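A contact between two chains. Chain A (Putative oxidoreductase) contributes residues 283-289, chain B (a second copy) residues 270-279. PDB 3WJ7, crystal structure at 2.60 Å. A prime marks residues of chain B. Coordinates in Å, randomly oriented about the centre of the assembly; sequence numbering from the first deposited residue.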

# COMPACT_ATOMS: atom_id res chain seq x y z
N TRP A 283 -13.72 14.71 -3.71
CA TRP A 283 -13.38 15.71 -4.74
C TRP A 283 -11.90 15.95 -4.95
O TRP A 283 -11.46 16.06 -6.09
CB TRP A 283 -14.20 17.00 -4.63
CG TRP A 283 -15.56 16.74 -5.21
CD1 TRP A 283 -16.73 16.63 -4.52
CD2 TRP A 283 -15.88 16.43 -6.60
NE1 TRP A 283 -17.77 16.30 -5.38
CE2 TRP A 283 -17.28 16.18 -6.66
CE3 TRP A 283 -15.13 16.36 -7.79
CZ2 TRP A 283 -17.95 15.86 -7.86
CZ3 TRP A 283 -15.81 16.05 -9.01
CH2 TRP A 283 -17.19 15.80 -9.02
N LEU A 284 -11.12 16.01 -3.87
CA LEU A 284 -9.67 16.08 -3.98
C LEU A 284 -9.10 14.92 -4.78
O LEU A 284 -8.44 15.15 -5.80
CB LEU A 284 -8.99 16.19 -2.61
CG LEU A 284 -9.30 17.52 -1.91
CD1 LEU A 284 -8.78 17.52 -0.47
CD2 LEU A 284 -8.76 18.71 -2.69
N ALA A 285 -9.37 13.69 -4.35
CA ALA A 285 -8.92 12.53 -5.13
C ALA A 285 -9.33 12.59 -6.60
O ALA A 285 -8.48 12.34 -7.47
CB ALA A 285 -9.36 11.24 -4.52
N ARG A 286 -10.60 12.93 -6.89
CA ARG A 286 -10.99 13.01 -8.30
C ARG A 286 -10.15 14.02 -9.03
O ARG A 286 -9.62 13.72 -10.08
CB ARG A 286 -12.46 13.30 -8.51
CG ARG A 286 -12.90 12.84 -9.88
CD ARG A 286 -14.41 12.95 -10.09
NE ARG A 286 -15.14 11.84 -9.48
CZ ARG A 286 -15.89 11.91 -8.38
NH1 ARG A 286 -16.04 13.05 -7.70
NH2 ARG A 286 -16.51 10.82 -7.95
N GLY A 287 -10.01 15.21 -8.45
CA GLY A 287 -9.25 16.32 -9.03
C GLY A 287 -7.78 16.02 -9.30
O GLY A 287 -7.19 16.60 -10.23
N PHE A 288 -7.23 15.10 -8.51
CA PHE A 288 -5.83 14.70 -8.57
C PHE A 288 -5.64 13.43 -9.31
O PHE A 288 -4.50 12.99 -9.43
CB PHE A 288 -5.24 14.50 -7.18
CG PHE A 288 -4.76 15.77 -6.56
CD1 PHE A 288 -3.70 16.51 -7.15
CD2 PHE A 288 -5.38 16.28 -5.42
CE1 PHE A 288 -3.28 17.71 -6.57
CE2 PHE A 288 -4.95 17.48 -4.85
CZ PHE A 288 -3.90 18.19 -5.42
N GLY A 289 -6.74 12.84 -9.80
CA GLY A 289 -6.74 11.48 -10.42
C GLY A 289 -6.19 10.35 -9.56
O GLY A 289 -5.52 9.47 -10.07
N LYS B 270 -11.80 25.09 -10.80
CA LYS B 270 -10.73 24.86 -11.80
C LYS B 270 -9.68 23.91 -11.23
O LYS B 270 -9.42 23.90 -10.03
CB LYS B 270 -10.01 26.14 -12.21
CG LYS B 270 -10.86 27.26 -12.78
CD LYS B 270 -9.96 28.30 -13.46
CE LYS B 270 -10.68 29.64 -13.66
NZ LYS B 270 -9.95 30.52 -14.62
N GLN B 271 -9.04 23.13 -12.10
CA GLN B 271 -8.02 22.17 -11.65
C GLN B 271 -6.77 22.86 -11.07
O GLN B 271 -6.18 22.42 -10.07
CB GLN B 271 -7.64 21.26 -12.80
CG GLN B 271 -7.51 19.79 -12.42
CD GLN B 271 -8.17 18.89 -13.43
OE1 GLN B 271 -8.17 19.20 -14.62
NE2 GLN B 271 -8.76 17.79 -12.97
N SER B 272 -6.40 23.96 -11.71
CA SER B 272 -5.26 24.77 -11.33
C SER B 272 -5.35 25.34 -9.91
O SER B 272 -4.32 25.65 -9.33
CB SER B 272 -5.11 25.91 -12.34
OG SER B 272 -6.25 26.76 -12.31
N TRP B 273 -6.57 25.52 -9.39
CA TRP B 273 -6.74 25.88 -7.99
C TRP B 273 -6.30 24.80 -7.01
O TRP B 273 -6.31 25.05 -5.79
CB TRP B 273 -8.17 26.22 -7.66
CG TRP B 273 -8.70 27.33 -8.42
CD1 TRP B 273 -8.00 28.21 -9.24
CD2 TRP B 273 -10.05 27.75 -8.45
NE1 TRP B 273 -8.86 29.13 -9.79
CE2 TRP B 273 -10.13 28.86 -9.32
CE3 TRP B 273 -11.21 27.28 -7.83
CZ2 TRP B 273 -11.34 29.51 -9.58
CZ3 TRP B 273 -12.39 27.92 -8.09
CH2 TRP B 273 -12.46 29.02 -8.96
N LEU B 274 -5.95 23.62 -7.53
CA LEU B 274 -5.45 22.54 -6.69
C LEU B 274 -3.97 22.68 -6.33
O LEU B 274 -3.54 22.08 -5.33
CB LEU B 274 -5.72 21.17 -7.31
CG LEU B 274 -7.21 20.82 -7.31
CD1 LEU B 274 -7.48 19.57 -8.11
CD2 LEU B 274 -7.71 20.69 -5.89
N TYR B 275 -3.21 23.44 -7.14
CA TYR B 275 -1.79 23.77 -6.87
C TYR B 275 -1.48 23.96 -5.39
O TYR B 275 -0.63 23.28 -4.85
CB TYR B 275 -1.38 25.05 -7.58
CG TYR B 275 0.12 25.22 -7.68
CD1 TYR B 275 0.85 24.65 -8.74
CD2 TYR B 275 0.83 25.95 -6.70
CE1 TYR B 275 2.23 24.79 -8.82
CE2 TYR B 275 2.22 26.10 -6.77
CZ TYR B 275 2.92 25.52 -7.82
OH TYR B 275 4.30 25.68 -7.88
N PRO B 276 -2.17 24.89 -4.72
CA PRO B 276 -1.78 25.13 -3.34
C PRO B 276 -2.05 23.94 -2.42
O PRO B 276 -1.33 23.75 -1.42
CB PRO B 276 -2.63 26.36 -2.95
CG PRO B 276 -2.96 27.02 -4.25
CD PRO B 276 -3.17 25.88 -5.18
N VAL B 277 -3.08 23.16 -2.71
CA VAL B 277 -3.22 21.94 -1.95
C VAL B 277 -2.10 20.96 -2.30
O VAL B 277 -1.64 20.21 -1.45
CB VAL B 277 -4.64 21.31 -2.04
CG1 VAL B 277 -5.42 21.88 -3.20
CG2 VAL B 277 -4.58 19.80 -2.11
N ALA B 278 -1.63 20.98 -3.54
CA ALA B 278 -0.54 20.07 -3.92
C ALA B 278 0.76 20.49 -3.24
O ALA B 278 1.48 19.65 -2.71
CB ALA B 278 -0.38 19.98 -5.42
N LEU B 279 1.04 21.79 -3.23
CA LEU B 279 2.11 22.34 -2.42
C LEU B 279 2.00 21.97 -0.95
O LEU B 279 2.94 21.44 -0.37
CB LEU B 279 2.13 23.86 -2.53
CG LEU B 279 3.28 24.37 -3.37
CD1 LEU B 279 3.16 25.89 -3.47
CD2 LEU B 279 4.58 23.97 -2.68

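The contact buries 307 Å² summed over both stretches and is mainly apolar. Phe288, Leu274′ and Gly287 cover the most surface, with 77, 65 and 49 Å² respectively covered by the opposing stretch.

The CA-to-CB bond of Phe288 points away from chain B, yet the end of the side chain comes nearer. With chi1 at -84° (m), the Phe288 ring reaches three residues of chain B: CE2 lies 3.6 Å from CG2 of Val277′, CZ lies 4.0 Å from CB of Leu274′, and CE1 lies 3.9 Å from CB of Ala278′. The Val277′ methyl sits at the ring edge, near the ring plane. A long, flat aromatic side chain can touch all three, and the short Ala278′ side chain, directed sideways, meets it with its single methyl.

Leu274′ points toward chain A. In the m,t rotamer of Leu274′ the two methyls separate: its CD2 packs 3.9 Å from CD2 of Leu284, while its CD1 lies 3.7 Å from O of Gly287. Leu284 starts sideways, but its own m,t conformation brings CD2 in to close this apolar patch, which extends more loosely to CG2 of Val277′ at 4.4 Å from the same Leu284 CD2.

Gly287 marks the closest backbone register, its CA 6.5 Å from the CA of Gln271′. The lack of a side chain matters here: an ideal CB on Gly287 would point toward chain B and fall 2.8 Å from Leu274′ CD1, a clash. The space is instead taken by the leucine methyl.

The one hydrogen bond across the stretches also uses this glycine. NE2 of Gln271′ donates to O of Gly287 at 3.4 Å with an N-H...O angle of 141°, so it is weak. The amide reaches the carbonyl through off-rotamer chi1 and chi2 values of -137° and 136°, adding a polar link beside the predominantly apolar packing.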